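Local atomic coordinates of endo-beta-1,4-glucanase (Bacillus licheniformis, PDB entry 2JEN), a protein that probably hydrolyses the beta-1,4-linked glucan backbone of xyloglucan, and is classed as a xyloglucanase and cellulase of glycoside hydrolase family 12. Residues P90-Y102 with K233-F245. The protein carries 1 engineered substitution. Numbering follows the deposited sequence. Where two conformers were deposited one is given.
Sequences PSIVSGWHWTEGY and KYVSSVEFGTEVF. With GLC (alpha-D-glucopyranose), chain C; GLC (alpha-D-glucopyranose), chain B; BGC (beta-D-glucopyranose), chain D; GLC (alpha-D-glucopyranose), chain E.
Strands 91-95 and 234-241 form an antiparallel pair in the family 12 beta-sandwich, and residues just after each line the glycan-binding cleft. I92 and S94 are the hydrogen-bonded partners of F240 and V238; I92 N donates to F240 O at 2.8 Å. The CA atoms of S91 and G241 come within 3.8 Å. G241 permits this, since a CB there would clash with P90 O and S91 CB. Against neighbouring strand 131-141, S236 and S237 form a classic beta bulge facing W139. S236 O accepts W96 N at 3.0 Å.

The key side-chain link is H97 to E239. H97 ND1 donates to E239 OE2 at 2.6 Å, nearly straight (166°). The oxygen is met on its syn side and lies near the imidazole plane. E239 CG sits beside its backbone N (chi1 -46°), and the extended chain beyond carries the carboxylate to H97. Water 1 donates to both E239 OE1 and S91 OG; S91 OG also bonds Y89 O.

H97 NE2 donates to O3 of the chain B glucose at 2.8 Å. E243 OE1 accepts O3 of the chain C glucose at 2.6 Å. W98 has W96 CH2 over one face. Over the other, BGC lies nearly parallel with C1 above the centre, while C4 of the chain B glucose sits toward the rim. W98 CE3 lies 3.5 Å above one face of H97. With an alanine here, BGC would probably lose its flat support and H97 the cover on that face.

E239 thus acts as a second-shell residue: it fixes the H97 ring, and its charge would probably stabilise a doubly protonated imidazole, able to donate to both E239 and glycan.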
ATOM      1  N   PRO A  90     -10.302 -10.686  14.345  1.00  8.77           N
ATOM      2  CA  PRO A  90     -10.609 -11.279  13.036  1.00  8.30           C
ATOM      3  C   PRO A  90     -11.087 -12.708  13.280  1.00  8.39           C
ATOM      4  O   PRO A  90     -10.530 -13.426  14.121  1.00  9.17           O
ATOM      5  CB  PRO A  90      -9.256 -11.246  12.290  1.00  9.11           C
ATOM      6  CG  PRO A  90      -8.214 -11.185  13.422  1.00  8.51           C
ATOM      7  CD  PRO A  90      -8.884 -10.345  14.497  1.00  8.81           C
ATOM      8  N   SER A  91     -12.126 -13.115  12.564  1.00  8.22           N
ATOM      9  CA  SER A  91     -12.877 -14.279  12.955  1.00  9.17           C
ATOM     10  C   SER A  91     -13.795 -14.741  11.856  1.00  9.08           C
ATOM     11  O   SER A  91     -14.080 -14.009  10.900  1.00 10.13           O
ATOM     12  CB  SER A  91     -13.691 -13.944  14.201  1.00 10.39           C
ATOM     13  OG  SER A  91     -14.349 -12.698  14.047  1.00 10.03           O
ATOM     14  N   ILE A  92     -14.241 -15.996  11.991  1.00  9.24           N
ATOM     15  CA  ILE A  92     -15.393 -16.509  11.262  1.00  9.90           C
ATOM     16  C   ILE A  92     -16.600 -16.454  12.176  1.00  9.34           C
ATOM     17  O   ILE A  92     -16.518 -16.893  13.315  1.00 10.41           O
ATOM     18  CB  ILE A  92     -15.177 -17.951  10.774  1.00  9.38           C
ATOM     19  CG1 ILE A  92     -13.911 -18.052   9.940  1.00 11.44           C
ATOM     20  CG2 ILE A  92     -16.416 -18.438  10.026  1.00 11.60           C
ATOM     21  CD1 ILE A  92     -13.462 -19.526   9.664  1.00 13.33           C
ATOM     22  N   VAL A  93     -17.726 -15.980  11.645  1.00  9.41           N
ATOM     23  CA  VAL A  93     -19.002 -15.858  12.375  1.00  9.95           C
ATOM     24  C   VAL A  93     -19.966 -16.845  11.780  1.00 10.58           C
ATOM     25  O   VAL A  93     -20.220 -16.821  10.577  1.00 11.31           O
ATOM     26  CB  VAL A  93     -19.569 -14.417  12.301  1.00  9.79           C
ATOM     27  CG1 VAL A  93     -20.969 -14.302  12.913  1.00 11.38           C
ATOM     28  CG2 VAL A  93     -18.608 -13.442  12.947  1.00 11.13           C
ATOM     29  N   SER A  94     -20.637 -17.618  12.633  1.00 10.96           N
ATOM     30  CA  SER A  94     -21.920 -18.259  12.347  1.00 11.28           C
ATOM     31  C   SER A  94     -22.986 -17.765  13.279  1.00 11.25           C
ATOM     32  O   SER A  94     -22.772 -17.778  14.479  1.00 12.21           O
ATOM     33  CB  SER A  94     -21.758 -19.773  12.497  1.00 12.56           C
ATOM     34  OG  SER A  94     -22.925 -20.400  11.981  1.00 14.03           O
ATOM     35  N   GLY A  95     -24.113 -17.328  12.749  1.00 11.32           N
ATOM     36  CA  GLY A  95     -25.182 -16.787  13.549  1.00 11.67           C
ATOM     37  C   GLY A  95     -25.203 -15.299  13.567  1.00 11.95           C
ATOM     38  O   GLY A  95     -25.107 -14.641  12.523  1.00 12.05           O
ATOM     39  N   TRP A  96     -25.368 -14.756  14.765  1.00 12.42           N
ATOM     40  CA  TRP A  96     -25.526 -13.329  14.990  1.00 11.77           C
ATOM     41  C   TRP A  96     -24.186 -12.641  15.330  1.00 11.37           C
ATOM     42  O   TRP A  96     -23.320 -13.226  15.964  1.00 12.64           O
ATOM     43  CB  TRP A  96     -26.541 -13.130  16.139  1.00 12.33           C
ATOM     44  CG  TRP A  96     -26.673 -11.770  16.720  1.00 12.37           C
ATOM     45  CD1 TRP A  96     -27.606 -10.842  16.413  1.00 12.90           C
ATOM     46  CD2 TRP A  96     -25.895 -11.218  17.798  1.00 12.00           C
ATOM     47  NE1 TRP A  96     -27.444  -9.726  17.177  1.00 13.51           N
ATOM     48  CE2 TRP A  96     -26.393  -9.922  18.042  1.00 12.86           C
ATOM     49  CE3 TRP A  96     -24.797 -11.669  18.536  1.00 12.55           C
ATOM     50  CZ2 TRP A  96     -25.874  -9.098  19.037  1.00 13.03           C
ATOM     51  CZ3 TRP A  96     -24.242 -10.846  19.482  1.00 12.56           C
ATOM     52  CH2 TRP A  96     -24.780  -9.575  19.732  1.00 12.17           C
ATOM     53  N   HIS A  97     -24.020 -11.369  14.958  1.00 11.86           N
ATOM     54  CA  HIS A  97     -22.934 -10.565  15.523  1.00 11.90           C
ATOM     55  C   HIS A  97     -23.286  -9.086  15.420  1.00 12.30           C
ATOM     56  O   HIS A  97     -22.905  -8.399  14.479  1.00 12.36           O
ATOM     57  CB  HIS A  97     -21.585 -10.823  14.857  1.00 11.46           C
ATOM     58  CG  HIS A  97     -20.465 -10.164  15.594  1.00 11.08           C
ATOM     59  ND1 HIS A  97     -19.738 -10.827  16.558  1.00 10.55           N
ATOM     60  CD2 HIS A  97     -20.036  -8.879  15.599  1.00 11.59           C
ATOM     61  CE1 HIS A  97     -18.886  -9.971  17.103  1.00 11.26           C
ATOM     62  NE2 HIS A  97     -19.047  -8.780  16.541  1.00 11.55           N
ATOM     63  N   TRP A  98     -24.079  -8.601  16.369  1.00 12.44           N
ATOM     64  CA  TRP A  98     -24.623  -7.243  16.321  1.00 13.04           C
ATOM     65  C   TRP A  98     -25.179  -6.961  14.923  1.00 13.52           C
ATOM     66  O   TRP A  98     -24.924  -5.925  14.316  1.00 14.23           O
ATOM     67  CB  TRP A  98     -23.574  -6.229  16.764  1.00 13.89           C
ATOM     68  CG  TRP A  98     -23.408  -6.192  18.271  1.00 14.11           C
ATOM     69  CD1 TRP A  98     -24.072  -5.360  19.127  1.00 15.63           C
ATOM     70  CD2 TRP A  98     -22.558  -7.000  19.085  1.00 13.63           C
ATOM     71  NE1 TRP A  98     -23.670  -5.592  20.410  1.00 15.91           N
ATOM     72  CE2 TRP A  98     -22.753  -6.602  20.421  1.00 14.79           C
ATOM     73  CE3 TRP A  98     -21.668  -8.032  18.824  1.00 12.77           C
ATOM     74  CZ2 TRP A  98     -22.079  -7.187  21.473  1.00 15.03           C
ATOM     75  CZ3 TRP A  98     -21.021  -8.621  19.875  1.00 14.94           C
ATOM     76  CH2 TRP A  98     -21.236  -8.197  21.184  1.00 14.86           C
ATOM     77  N   THR A  99     -25.965  -7.908  14.450  1.00 13.72           N
ATOM     78  CA  THR A  99     -26.627  -7.857  13.170  1.00 14.19           C
ATOM     79  C   THR A  99     -28.132  -7.960  13.388  1.00 16.85           C
ATOM     80  O   THR A  99     -28.602  -8.374  14.426  1.00 16.34           O
ATOM     81  CB  THR A  99     -26.163  -9.024  12.255  1.00 14.26           C
ATOM     82  OG1 THR A  99     -26.171 -10.266  12.964  1.00 13.05           O
ATOM     83  CG2 THR A  99     -24.775  -8.765  11.689  1.00 14.43           C
ATOM     84  N   GLU A 100     -28.896  -7.581  12.366  1.00 18.69           N
ATOM     85  CA  GLU A 100     -30.338  -7.837  12.412  0.50 19.70           C
ATOM     86  C   GLU A 100     -30.555  -9.283  12.026  1.00 19.68           C
ATOM     87  O   GLU A 100     -30.809  -9.635  10.871  1.00 23.84           O
ATOM     88  CB  GLU A 100     -31.148  -6.885  11.529  0.50 20.80           C
ATOM     89  CG  GLU A 100     -32.688  -7.152  11.499  0.50 21.89           C
ATOM     90  CD  GLU A 100     -33.342  -7.520  12.854  0.50 25.84           C
ATOM     91  OE1 GLU A 100     -33.276  -6.718  13.804  0.50 24.74           O
ATOM     92  OE2 GLU A 100     -33.964  -8.609  12.963  0.50 30.50           O
ATOM     93  N   GLY A 101     -30.467 -10.151  13.009  1.00 19.51           N
ATOM     94  CA  GLY A 101     -30.640 -11.550  12.787  1.00 17.75           C
ATOM     95  C   GLY A 101     -29.364 -12.358  12.685  1.00 16.00           C
ATOM     96  O   GLY A 101     -28.326 -11.978  13.184  1.00 14.99           O
ATOM     97  N   TYR A 102     -29.512 -13.523  12.085  1.00 13.72           N
ATOM     98  CA  TYR A 102     -28.592 -14.629  12.171  1.00 13.45           C
ATOM     99  C   TYR A 102     -28.285 -15.110  10.750  1.00 13.55           C
ATOM    100  O   TYR A 102     -29.206 -15.173   9.911  1.00 14.51           O
ATOM    101  CB  TYR A 102     -29.222 -15.809  12.933  1.00 14.11           C
ATOM    102  CG  TYR A 102     -29.836 -15.401  14.284  1.00 13.79           C
ATOM    103  CD1 TYR A 102     -31.069 -14.815  14.367  1.00 13.90           C
ATOM    104  CD2 TYR A 102     -29.149 -15.614  15.487  1.00 13.09           C
ATOM    105  CE1 TYR A 102     -31.617 -14.448  15.577  1.00 13.51           C
ATOM    106  CE2 TYR A 102     -29.688 -15.252  16.709  1.00 13.95           C
ATOM    107  CZ  TYR A 102     -30.929 -14.671  16.761  1.00 14.50           C
ATOM    108  OH  TYR A 102     -31.529 -14.303  17.968  1.00 16.07           O
ATOM    109  N   LYS A 233     -31.778 -19.645  28.145  1.00 16.43           N
ATOM    110  CA  LYS A 233     -31.074 -18.776  27.216  0.50 15.93           C
ATOM    111  C   LYS A 233     -30.852 -19.448  25.866  1.00 15.53           C
ATOM    112  O   LYS A 233     -30.871 -20.673  25.715  1.00 15.70           O
ATOM    113  CB  LYS A 233     -29.787 -18.259  27.839  0.50 15.86           C
ATOM    114  CG  LYS A 233     -30.080 -17.261  28.931  0.50 15.65           C
ATOM    115  CD  LYS A 233     -28.856 -16.967  29.713  0.50 14.01           C
ATOM    116  CE  LYS A 233     -29.065 -15.810  30.653  0.50 15.51           C
ATOM    117  NZ  LYS A 233     -27.816 -15.512  31.420  0.50 16.67           N
ATOM    118  N   TYR A 234     -30.658 -18.593  24.885  1.00 15.31           N
ATOM    119  CA  TYR A 234     -30.410 -19.009  23.507  1.00 14.73           C
ATOM    120  C   TYR A 234     -28.960 -18.835  23.136  1.00 14.28           C
ATOM    121  O   TYR A 234     -28.364 -17.796  23.437  1.00 14.52           O
ATOM    122  CB  TYR A 234     -31.231 -18.127  22.546  1.00 16.10           C
ATOM    123  CG  TYR A 234     -32.702 -18.396  22.619  1.00 17.25           C
ATOM    124  CD1 TYR A 234     -33.495 -17.708  23.519  1.00 18.59           C
ATOM    125  CD2 TYR A 234     -33.292 -19.333  21.788  1.00 17.60           C
ATOM    126  CE1 TYR A 234     -34.868 -17.973  23.596  1.00 17.73           C
ATOM    127  CE2 TYR A 234     -34.663 -19.617  21.886  1.00 19.38           C
ATOM    128  CZ  TYR A 234     -35.424 -18.910  22.765  1.00 18.61           C
ATOM    129  OH  TYR A 234     -36.787 -19.174  22.850  1.00 22.42           O
ATOM    130  N   VAL A 235     -28.395 -19.830  22.436  1.00 13.55           N
ATOM    131  CA  VAL A 235     -27.132 -19.617  21.757  1.00 13.52           C
ATOM    132  C   VAL A 235     -27.409 -18.857  20.455  1.00 13.39           C
ATOM    133  O   VAL A 235     -28.216 -19.277  19.628  1.00 13.55           O
ATOM    134  CB  VAL A 235     -26.389 -20.927  21.494  1.00 14.36           C
ATOM    135  CG1 VAL A 235     -25.080 -20.677  20.739  1.00 13.72           C
ATOM    136  CG2 VAL A 235     -26.175 -21.735  22.799  1.00 15.78           C
ATOM    137  N   SER A 236     -26.765 -17.702  20.309  1.00 12.74           N
ATOM    138  CA  SER A 236     -26.981 -16.792  19.193  1.00 12.43           C
ATOM    139  C   SER A 236     -25.913 -16.897  18.101  1.00 11.72           C
ATOM    140  O   SER A 236     -26.183 -16.571  16.962  1.00 12.59           O
ATOM    141  CB  SER A 236     -27.003 -15.360  19.692  1.00 13.17           C
ATOM    142  OG  SER A 236     -27.942 -15.219  20.722  1.00 14.39           O
ATOM    143  N   SER A 237     -24.723 -17.330  18.473  1.00 12.33           N
ATOM    144  CA  SER A 237     -23.538 -17.250  17.602  1.00 12.01           C
ATOM    145  C   SER A 237     -22.507 -18.241  18.052  1.00 11.65           C
ATOM    146  O   SER A 237     -22.319 -18.420  19.257  1.00 12.95           O
ATOM    147  CB  SER A 237     -22.996 -15.802  17.746  0.50 13.71           C
ATOM    148  OG  SER A 237     -21.836 -15.555  17.006  0.50 18.34           O
ATOM    149  N   VAL A 238     -21.759 -18.820  17.095  1.00 11.15           N
ATOM    150  CA  VAL A 238     -20.478 -19.457  17.341  1.00 10.38           C
ATOM    151  C   VAL A 238     -19.504 -18.821  16.373  1.00 10.71           C
ATOM    152  O   VAL A 238     -19.721 -18.842  15.154  1.00 11.44           O
ATOM    153  CB  VAL A 238     -20.514 -20.979  17.156  1.00 10.92           C
ATOM    154  CG1 VAL A 238     -19.135 -21.586  17.246  1.00 12.64           C
ATOM    155  CG2 VAL A 238     -21.480 -21.612  18.181  1.00 12.42           C
ATOM    156  N   GLU A 239     -18.465 -18.242  16.941  1.00 10.39           N
ATOM    157  CA  GLU A 239     -17.421 -17.559  16.186  1.00 10.38           C
ATOM    158  C   GLU A 239     -16.087 -18.202  16.504  1.00 10.30           C
ATOM    159  O   GLU A 239     -15.913 -18.749  17.606  1.00 10.81           O
ATOM    160  CB  GLU A 239     -17.364 -16.066  16.551  1.00 10.45           C
ATOM    161  CG  GLU A 239     -18.711 -15.408  16.602  1.00 10.68           C
ATOM    162  CD  GLU A 239     -18.718 -13.922  16.834  1.00 11.30           C
ATOM    163  OE1 GLU A 239     -17.648 -13.312  17.008  1.00 11.57           O
ATOM    164  OE2 GLU A 239     -19.842 -13.365  16.855  1.00 11.86           O
ATOM    165  N   PHE A 240     -15.129 -18.129  15.597  1.00 10.09           N
ATOM    166  CA  PHE A 240     -13.773 -18.594  15.868  1.00  9.76           C
ATOM    167  C   PHE A 240     -12.819 -17.574  15.295  1.00  9.42           C
ATOM    168  O   PHE A 240     -12.943 -17.188  14.127  1.00 10.17           O
ATOM    169  CB  PHE A 240     -13.483 -19.942  15.225  1.00 10.37           C
ATOM    170  CG  PHE A 240     -12.072 -20.420  15.450  1.00 11.02           C
ATOM    171  CD1 PHE A 240     -11.105 -20.210  14.504  1.00 12.54           C
ATOM    172  CD2 PHE A 240     -11.713 -21.035  16.640  1.00 10.94           C
ATOM    173  CE1 PHE A 240      -9.795 -20.609  14.738  1.00 13.28           C
ATOM    174  CE2 PHE A 240     -10.425 -21.414  16.884  1.00 13.35           C
ATOM    175  CZ  PHE A 240      -9.461 -21.222  15.923  1.00 13.55           C
ATOM    176  N   GLY A 241     -11.860 -17.132  16.104  1.00  9.27           N
ATOM    177  CA  GLY A 241     -10.908 -16.166  15.592  1.00  9.95           C
ATOM    178  C   GLY A 241      -9.731 -15.991  16.485  1.00  9.22           C
ATOM    179  O   GLY A 241      -9.488 -16.834  17.369  1.00 10.89           O
ATOM    180  N   THR A 242      -8.938 -14.961  16.209  1.00  8.57           N
ATOM    181  CA  THR A 242      -7.750 -14.667  16.996  1.00  9.07           C
ATOM    182  C   THR A 242      -7.914 -13.311  17.637  1.00  9.17           C
ATOM    183  O   THR A 242      -7.909 -12.306  16.948  1.00  9.93           O
ATOM    184  CB  THR A 242      -6.478 -14.707  16.147  1.00  9.13           C
ATOM    185  OG1 THR A 242      -6.611 -13.760  15.079  1.00  9.73           O
ATOM    186  CG2 THR A 242      -6.190 -16.069  15.527  1.00  9.82           C
ATOM    187  N   GLU A 243      -7.993 -13.234  18.963  1.00  9.49           N
ATOM    188  CA  GLU A 243      -7.874 -11.926  19.618  1.00  9.54           C
ATOM    189  C   GLU A 243      -6.425 -11.550  19.567  1.00  8.93           C
ATOM    190  O   GLU A 243      -5.551 -12.339  19.945  1.00 10.46           O
ATOM    191  CB  GLU A 243      -8.321 -11.951  21.074  1.00 10.00           C
ATOM    192  CG  GLU A 243      -9.802 -12.245  21.282  1.00 10.08           C
ATOM    193  CD  GLU A 243     -10.235 -12.119  22.721  1.00 11.54           C
ATOM    194  OE1 GLU A 243      -9.750 -12.873  23.563  1.00 12.89           O
ATOM    195  OE2 GLU A 243     -11.071 -11.244  23.015  1.00 14.18           O
ATOM    196  N   VAL A 244      -6.129 -10.351  19.053  1.00  9.14           N
ATOM    197  CA  VAL A 244      -4.766  -9.884  18.950  1.00  8.51           C
ATOM    198  C   VAL A 244      -4.597  -8.679  19.864  1.00  9.20           C
ATOM    199  O   VAL A 244      -5.376  -7.719  19.805  1.00  9.97           O
ATOM    200  CB  VAL A 244      -4.366  -9.493  17.523  1.00  9.42           C
ATOM    201  CG1 VAL A 244      -2.880  -9.036  17.535  1.00 10.93           C
ATOM    202  CG2 VAL A 244      -4.609 -10.664  16.546  1.00 10.85           C
ATOM    203  N   PHE A 245      -3.605  -8.770  20.763  1.00  9.49           N
ATOM    204  CA  PHE A 245      -3.230  -7.732  21.672  1.00 10.05           C
ATOM    205  C   PHE A 245      -2.087  -6.908  21.079  1.00  9.68           C
ATOM    206  O   PHE A 245      -2.052  -5.678  21.170  1.00 10.30           O
ATOM    207  CB  PHE A 245      -2.837  -8.339  23.009  1.00  9.97           C
ATOM    208  CG  PHE A 245      -3.922  -9.134  23.660  1.00 10.69           C
ATOM    209  CD1 PHE A 245      -4.141 -10.462  23.291  1.00 11.51           C
ATOM    210  CD2 PHE A 245      -4.736  -8.572  24.617  1.00 11.82           C
ATOM    211  CE1 PHE A 245      -5.164 -11.208  23.885  1.00 12.60           C
ATOM    212  CE2 PHE A 245      -5.742  -9.347  25.244  1.00 13.50           C
ATOM    213  CZ  PHE A 245      -5.941 -10.655  24.869  1.00 13.30           C
TER
HETATM  214  C1  GLC C   2      -9.097  -9.912  28.188  1.00 16.65           C
HETATM  215  C2  GLC C   2      -9.363 -11.275  27.595  1.00 14.05           C
HETATM  216  C3  GLC C   2     -10.200 -11.185  26.342  1.00 15.37           C
HETATM  217  C4  GLC C   2     -11.427 -10.290  26.525  1.00 16.78           C
HETATM  218  C5  GLC C   2     -10.995  -8.979  27.203  1.00 17.30           C
HETATM  219  C6  GLC C   2     -12.213  -8.116  27.523  1.00 20.87           C
HETATM  220  O2  GLC C   2      -8.131 -11.877  27.260  1.00 15.17           O
HETATM  221  O3  GLC C   2     -10.626 -12.478  25.997  1.00 15.22           O
HETATM  222  O4  GLC C   2     -12.061 -10.072  25.265  1.00 17.82           O
HETATM  223  O5  GLC C   2     -10.348  -9.268  28.421  1.00 17.36           O
HETATM  224  O6  GLC C   2     -11.774  -6.792  27.835  1.00 22.66           O
HETATM  225  C1  GLC B   2     -16.257  -8.161  21.223  1.00 15.78           C
HETATM  226  C2  GLC B   2     -16.891  -8.175  19.846  1.00 17.51           C
HETATM  227  C3  GLC B   2     -17.126  -6.770  19.352  1.00 17.27           C
HETATM  228  C4  GLC B   2     -17.963  -6.038  20.400  1.00 17.46           C
HETATM  229  C5  GLC B   2     -17.234  -6.073  21.754  1.00 19.66           C
HETATM  230  C6  GLC B   2     -18.144  -5.455  22.826  1.00 24.31           C
HETATM  231  O2  GLC B   2     -16.136  -8.923  18.892  1.00 15.80           O
HETATM  232  O3  GLC B   2     -17.704  -6.828  18.037  1.00 17.17           O
HETATM  233  O4  GLC B   2     -18.163  -4.696  20.065  1.00 20.88           O
HETATM  234  O5  GLC B   2     -17.071  -7.424  22.138  1.00 17.31           O
HETATM  235  O6  GLC B   2     -17.642  -4.211  23.258  1.00 32.00           O
HETATM  236  C2  BGC D   3     -20.034  -3.135  19.845  1.00 26.00           C
HETATM  237  C3  BGC D   3     -21.267  -2.903  18.965  1.00 27.25           C
HETATM  238  C4  BGC D   3     -20.935  -3.022  17.490  1.00 26.97           C
HETATM  239  C5  BGC D   3     -20.192  -4.311  17.188  1.00 25.02           C
HETATM  240  C6  BGC D   3     -19.618  -4.413  15.756  1.00 25.19           C
HETATM  241  C1  BGC D   3     -19.421  -4.445  19.437  1.00 23.20           C
HETATM  242  O2  BGC D   3     -20.356  -3.223  21.233  1.00 28.50           O
HETATM  243  O3  BGC D   3     -21.807  -1.607  19.197  1.00 30.30           O
HETATM  244  O4  BGC D   3     -22.164  -3.100  16.787  1.00 29.38           O
HETATM  245  O5  BGC D   3     -19.115  -4.419  18.083  1.00 20.92           O
HETATM  246  O6  BGC D   3     -18.859  -3.241  15.383  1.00 27.24           O
HETATM  247  C1  GLC E   1     -14.645 -11.699  24.810  0.50 21.68           C
HETATM  248  C2  GLC E   1     -15.357 -10.383  25.112  0.50 21.90           C
HETATM  249  C3  GLC E   1     -16.213 -10.018  23.928  0.50 20.63           C
HETATM  250  C4  GLC E   1     -15.307  -9.824  22.717  0.50 19.70           C
HETATM  251  C5  GLC E   1     -14.600 -11.172  22.517  0.50 19.02           C
HETATM  252  C6  GLC E   1     -13.765 -11.266  21.234  0.50 17.83           C
HETATM  253  O1  GLC E   1     -13.870 -12.161  25.881  0.50 25.97           O
HETATM  254  O2  GLC E   1     -16.242 -10.405  26.210  0.50 21.91           O
HETATM  255  O3  GLC E   1     -16.977  -8.889  24.356  0.50 21.86           O
HETATM  256  O4  GLC E   1     -16.069  -9.550  21.562  0.50 17.91           O
HETATM  257  O5  GLC E   1     -13.823 -11.457  23.672  0.50 21.15           O
HETATM  258  O6  GLC E   1     -12.817 -10.225  21.147  0.50 14.49           O
HETATM  259  O   HOH W   1     -16.395 -11.358  15.374  1.00 10.30           O
HETATM  260  O   HOH W   2     -30.580 -15.400  20.114  1.00 15.38           O